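Adhesin (Streptococcus sanguinis SK1 = NCTC 7863, PDB 6VT2) binds sialylated glycans such as sialyl-T antigen through tandem Siglec-like modules, consistent with a role in attaching the bacterium to host surfaces. Local coordinates at residues T29-V40 with Y59-A70. Residues are numbered along the deposited sequence; the frame is centred on the assembly and turned at random.
Sequences TDDSGRVNRVIV and YSTDNLSVPGNA. With CA (calcium ion), chain H; SO4 (sulfate ion), chain L.
Asn69 meets the backbone of Val35 edge-on, like a plug. Its amide takes Val35 N on a lone pair of OD1 (2.9 Å) and gives ND2 to Val35 O (3.0 Å), so both backbone polar groups of one residue close on one side chain. The same ND2 also donates to Asn63 O, lying in the amide plane; the three bonds together fix the rotation of the amide, and the third ties it to the backbone of its own segment. Val35 O has a second donor, Ser65 N. Beside this plug Ala70 CB is the bump that presses on Val35, tightly, with 3.4 Å between it and CG2. Ala70 is gripped through its backbone as well: its N donates to Gly33 O and its O accepts from Asp30 N.

Arg34 runs along Val66 and Pro67, beside the type II turn from Val66 to Asn69, fully extended with CG anti to the backbone N (chi1 180°) and side by side with Pro67. One guanidinium face sits over Ser65 O, while NH2 reaches Ser65 OG at 2.8 Å and NE is held by Asn36 OD1. Farther along, Leu64 CD2 nestles against the Asn36 carbonyl, and at the far end Val40 CG2 rests over the centre of the Tyr59 ring, a CH-pi contact 3.7 Å from the centroid. Between these two, a water bridges Val38 O and Thr61 OG1, which also bonds Thr78.

Asp30 binds calcium through both carboxylate oxygens, with Asp2, Thr4 and Asp104 completing the protein ligands. Segments 35-40 and 59-61 run nearly antiparallel, at 169°, within strands 35-41 and 58-61, edge strands of different sheets in this Siglec-like module: the first pairs with 95-104, with a classic beta bulge where Asn36 and Arg37 both face Glu103, the second with 76-83, whose Leu76 touches both Val35 and Val38.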
loop_
_atom_site.group_PDB
_atom_site.type_symbol
_atom_site.label_atom_id
_atom_site.label_comp_id
_atom_site.label_asym_id
_atom_site.label_seq_id
_atom_site.Cartn_x
_atom_site.Cartn_y
_atom_site.Cartn_z
ATOM N N THR A 29 -0.471 8.470 52.910
ATOM C CA THR A 29 0.734 8.099 53.805
ATOM C C THR A 29 0.439 8.541 55.230
ATOM O O THR A 29 -0.410 9.261 55.455
ATOM C CB THR A 29 1.975 8.832 53.300
ATOM O OG1 THR A 29 1.677 10.217 53.399
ATOM C CG2 THR A 29 2.316 8.567 51.856
ATOM N N ASP A 30 1.252 8.077 56.152
ATOM C CA ASP A 30 1.126 8.508 57.552
ATOM C C ASP A 30 2.505 8.360 58.151
ATOM O O ASP A 30 3.079 7.376 57.892
ATOM C CB ASP A 30 0.071 7.707 58.300
ATOM C CG ASP A 30 -0.242 8.280 59.665
ATOM O OD1 ASP A 30 -0.980 9.174 59.713
ATOM O OD2 ASP A 30 0.207 7.717 60.627
ATOM N N ASP A 31 2.874 9.196 59.105
ATOM C CA ASP A 31 4.202 9.089 59.750
ATOM C C ASP A 31 4.312 7.817 60.610
ATOM O O ASP A 31 5.354 7.332 60.730
ATOM C CB ASP A 31 4.506 10.296 60.621
ATOM C CG ASP A 31 5.205 11.455 59.923
ATOM O OD1 ASP A 31 5.368 11.387 58.701
ATOM O OD2 ASP A 31 5.587 12.390 60.632
ATOM N N SER A 32 3.211 7.238 61.062
ATOM C CA SER A 32 3.210 5.934 61.756
ATOM C C SER A 32 3.580 4.835 60.763
ATOM O O SER A 32 3.902 3.804 61.193
ATOM C CB SER A 32 1.883 5.605 62.345
ATOM O OG SER A 32 0.931 5.259 61.330
ATOM N N GLY A 33 3.297 5.058 59.481
ATOM C CA GLY A 33 3.496 4.060 58.467
ATOM C C GLY A 33 2.347 3.120 58.264
ATOM O O GLY A 33 2.496 2.212 57.456
ATOM N N ARG A 34 1.288 3.215 59.051
ATOM C CA ARG A 34 0.167 2.303 58.954
ATOM C C ARG A 34 -1.158 3.054 58.848
ATOM O O ARG A 34 -1.530 3.835 59.724
ATOM C CB ARG A 34 0.160 1.345 60.150
ATOM C CG ARG A 34 -0.949 0.408 60.115
ATOM C CD ARG A 34 -0.888 -0.604 61.264
ATOM N NE ARG A 34 -2.094 -1.386 61.279
ATOM C CZ ARG A 34 -2.286 -2.507 61.973
ATOM N NH1 ARG A 34 -1.279 -3.022 62.646
ATOM N NH2 ARG A 34 -3.447 -3.111 61.948
ATOM N N VAL A 35 -1.910 2.720 57.811
ATOM C CA VAL A 35 -3.251 3.217 57.621
ATOM C C VAL A 35 -4.207 2.037 57.638
ATOM O O VAL A 35 -3.962 0.995 56.999
ATOM C CB VAL A 35 -3.324 3.995 56.306
ATOM C CG1 VAL A 35 -4.771 4.234 55.914
ATOM C CG2 VAL A 35 -2.550 5.268 56.429
ATOM N N ASN A 36 -5.248 2.174 58.425
ATOM C CA ASN A 36 -6.148 1.090 58.693
ATOM C C ASN A 36 -7.425 1.193 57.880
ATOM O O ASN A 36 -8.068 0.184 57.645
ATOM C CB ASN A 36 -6.470 1.028 60.188
ATOM C CG ASN A 36 -5.431 0.316 60.978
ATOM O OD1 ASN A 36 -4.351 0.099 60.515
ATOM N ND2 ASN A 36 -5.740 0.066 62.258
ATOM N N ARG A 37 -7.835 2.385 57.465
ATOM C CA ARG A 37 -9.077 2.526 56.694
ATOM C C ARG A 37 -8.873 3.604 55.638
ATOM O O ARG A 37 -8.236 4.545 55.908
ATOM C CB ARG A 37 -10.248 2.992 57.560
ATOM C CG ARG A 37 -10.591 2.067 58.718
ATOM C CD ARG A 37 -11.696 2.560 59.597
ATOM N NE ARG A 37 -13.082 2.601 59.187
ATOM C CZ ARG A 37 -13.687 1.956 58.228
ATOM N NH1 ARG A 37 -14.975 2.200 58.047
ATOM N NH2 ARG A 37 -13.092 1.126 57.401
ATOM N N VAL A 38 -9.287 3.250 54.386
ATOM C CA VAL A 38 -9.510 4.388 53.378
ATOM C C VAL A 38 -10.968 4.218 52.926
ATOM O O VAL A 38 -11.338 3.166 52.624
ATOM C CB VAL A 38 -8.514 4.219 52.230
ATOM C CG1 VAL A 38 -8.777 5.243 51.139
ATOM C CG2 VAL A 38 -7.083 4.312 52.738
ATOM N N ILE A 39 -11.724 5.287 52.962
ATOM C CA ILE A 39 -13.178 5.296 52.712
ATOM C C ILE A 39 -13.455 6.261 51.561
ATOM O O ILE A 39 -12.872 7.272 51.531
ATOM C CB ILE A 39 -13.872 5.842 53.983
ATOM C CG1 ILE A 39 -13.721 4.852 55.125
ATOM C CG2 ILE A 39 -15.321 6.199 53.754
ATOM C CD1 ILE A 39 -14.040 5.450 56.470
ATOM N N VAL A 40 -14.353 5.881 50.671
ATOM C CA VAL A 40 -14.886 6.796 49.653
ATOM C C VAL A 40 -16.352 6.914 50.009
ATOM O O VAL A 40 -16.959 5.920 50.127
ATOM C CB VAL A 40 -14.700 6.270 48.235
ATOM C CG1 VAL A 40 -15.242 7.270 47.233
ATOM C CG2 VAL A 40 -13.260 5.979 47.970
ATOM N N TYR A 59 -14.366 0.848 44.909
ATOM C CA TYR A 59 -13.013 1.097 45.352
ATOM C C TYR A 59 -12.448 -0.090 46.096
ATOM O O TYR A 59 -13.167 -0.830 46.645
ATOM C CB TYR A 59 -12.836 2.388 46.142
ATOM C CG TYR A 59 -13.554 2.412 47.448
ATOM C CD1 TYR A 59 -14.899 2.626 47.518
ATOM C CD2 TYR A 59 -12.844 2.317 48.615
ATOM C CE1 TYR A 59 -15.547 2.675 48.734
ATOM C CE2 TYR A 59 -13.471 2.374 49.831
ATOM C CZ TYR A 59 -14.824 2.572 49.897
ATOM O OH TYR A 59 -15.380 2.642 51.128
ATOM N N SER A 60 -11.138 -0.146 46.108
ATOM C CA SER A 60 -10.462 -1.250 46.793
ATOM C C SER A 60 -9.093 -0.792 47.249
ATOM O O SER A 60 -8.481 -0.047 46.600
ATOM C CB SER A 60 -10.354 -2.434 45.902
ATOM O OG SER A 60 -9.529 -2.155 44.832
ATOM N N THR A 61 -8.662 -1.289 48.385
ATOM C CA THR A 61 -7.327 -0.994 48.837
ATOM C C THR A 61 -6.648 -2.284 49.291
ATOM O O THR A 61 -7.035 -2.814 50.260
ATOM C CB THR A 61 -7.359 -0.075 50.028
ATOM O OG1 THR A 61 -8.153 1.051 49.711
ATOM C CG2 THR A 61 -5.957 0.364 50.411
ATOM N N ASP A 62 -5.667 -2.717 48.554
ATOM C CA ASP A 62 -4.887 -3.866 48.995
ATOM C C ASP A 62 -4.063 -3.377 50.191
ATOM O O ASP A 62 -3.812 -2.243 50.343
ATOM C CB ASP A 62 -4.038 -4.335 47.822
ATOM C CG ASP A 62 -4.840 -4.855 46.639
ATOM O OD1 ASP A 62 -6.051 -4.932 46.720
ATOM O OD2 ASP A 62 -4.233 -5.082 45.623
ATOM N N ASN A 63 -3.603 -4.290 50.978
ATOM C CA ASN A 63 -2.639 -4.007 52.004
ATOM C C ASN A 63 -3.136 -3.055 53.077
ATOM O O ASN A 63 -2.341 -2.426 53.726
ATOM C CB ASN A 63 -1.366 -3.439 51.394
ATOM C CG ASN A 63 -0.157 -3.903 52.143
ATOM O OD1 ASN A 63 -0.176 -4.978 52.707
ATOM N ND2 ASN A 63 0.910 -3.120 52.134
ATOM N N LEU A 64 -4.439 -2.931 53.285
ATOM C CA LEU A 64 -4.973 -2.134 54.385
ATOM C C LEU A 64 -4.547 -2.727 55.719
ATOM O O LEU A 64 -4.413 -3.954 55.879
ATOM C CB LEU A 64 -6.492 -2.107 54.348
ATOM C CG LEU A 64 -7.177 -0.905 53.732
ATOM C CD1 LEU A 64 -8.697 -1.090 53.862
ATOM C CD2 LEU A 64 -6.759 0.397 54.410
ATOM N N SER A 65 -4.310 -1.836 56.697
ATOM C CA SER A 65 -4.177 -2.236 58.093
ATOM C C SER A 65 -2.974 -3.171 58.275
ATOM O O SER A 65 -3.003 -4.181 58.990
ATOM C CB SER A 65 -5.479 -2.865 58.598
ATOM O OG SER A 65 -5.422 -2.754 60.023
ATOM N N VAL A 66 -1.874 -2.792 57.660
ATOM C CA VAL A 66 -0.629 -3.537 57.649
ATOM C C VAL A 66 0.467 -2.579 58.074
ATOM O O VAL A 66 0.565 -1.474 57.508
ATOM C CB VAL A 66 -0.330 -4.116 56.248
ATOM C CG1 VAL A 66 1.117 -4.562 56.103
ATOM C CG2 VAL A 66 -1.265 -5.217 55.977
ATOM N N PRO A 67 1.296 -2.936 59.054
ATOM C CA PRO A 67 2.445 -2.091 59.411
ATOM C C PRO A 67 3.293 -1.762 58.194
ATOM O O PRO A 67 3.630 -2.619 57.393
ATOM C CB PRO A 67 3.225 -2.944 60.423
ATOM C CG PRO A 67 2.254 -3.929 60.908
ATOM C CD PRO A 67 1.224 -4.175 59.854
ATOM N N GLY A 68 3.606 -0.490 58.024
ATOM C CA GLY A 68 4.474 -0.123 56.959
ATOM C C GLY A 68 3.793 0.012 55.628
ATOM O O GLY A 68 4.464 0.187 54.603
ATOM N N ASN A 69 2.486 0.003 55.635
ATOM C CA ASN A 69 1.766 0.060 54.384
ATOM C C ASN A 69 1.559 1.462 53.847
ATOM O O ASN A 69 1.005 1.579 52.770
ATOM C CB ASN A 69 0.383 -0.571 54.467
ATOM C CG ASN A 69 -0.611 0.190 55.335
ATOM O OD1 ASN A 69 -0.293 1.204 55.926
ATOM N ND2 ASN A 69 -1.822 -0.313 55.424
ATOM N N ALA A 70 1.957 2.500 54.546
ATOM C CA ALA A 70 1.598 3.837 54.173
ATOM C C ALA A 70 2.717 4.820 54.463
ATOM O O ALA A 70 2.609 5.722 55.265
ATOM C CB ALA A 70 0.328 4.233 54.890
HETATM CA CA CA H . -0.906 9.429 62.062
HETATM S S SO4 L . -14.918 -0.032 55.826
HETATM O O1 SO4 L . -15.957 -0.796 55.213
HETATM O O2 SO4 L . -15.060 1.299 55.541
HETATM O O3 SO4 L . -14.991 -0.306 57.215
HETATM O O4 SO4 L . -13.686 -0.541 55.294
HETATM O O HOH W 1 1.085 10.594 61.737
HETATM O O HOH W 2 3.729 1.044 60.608
HETATM O O HOH W 3 -10.412 1.065 51.063
HETATM O O HOH W 4 -13.992 1.122 53.234
HETATM O O HOH W 5 -17.978 3.275 50.805
#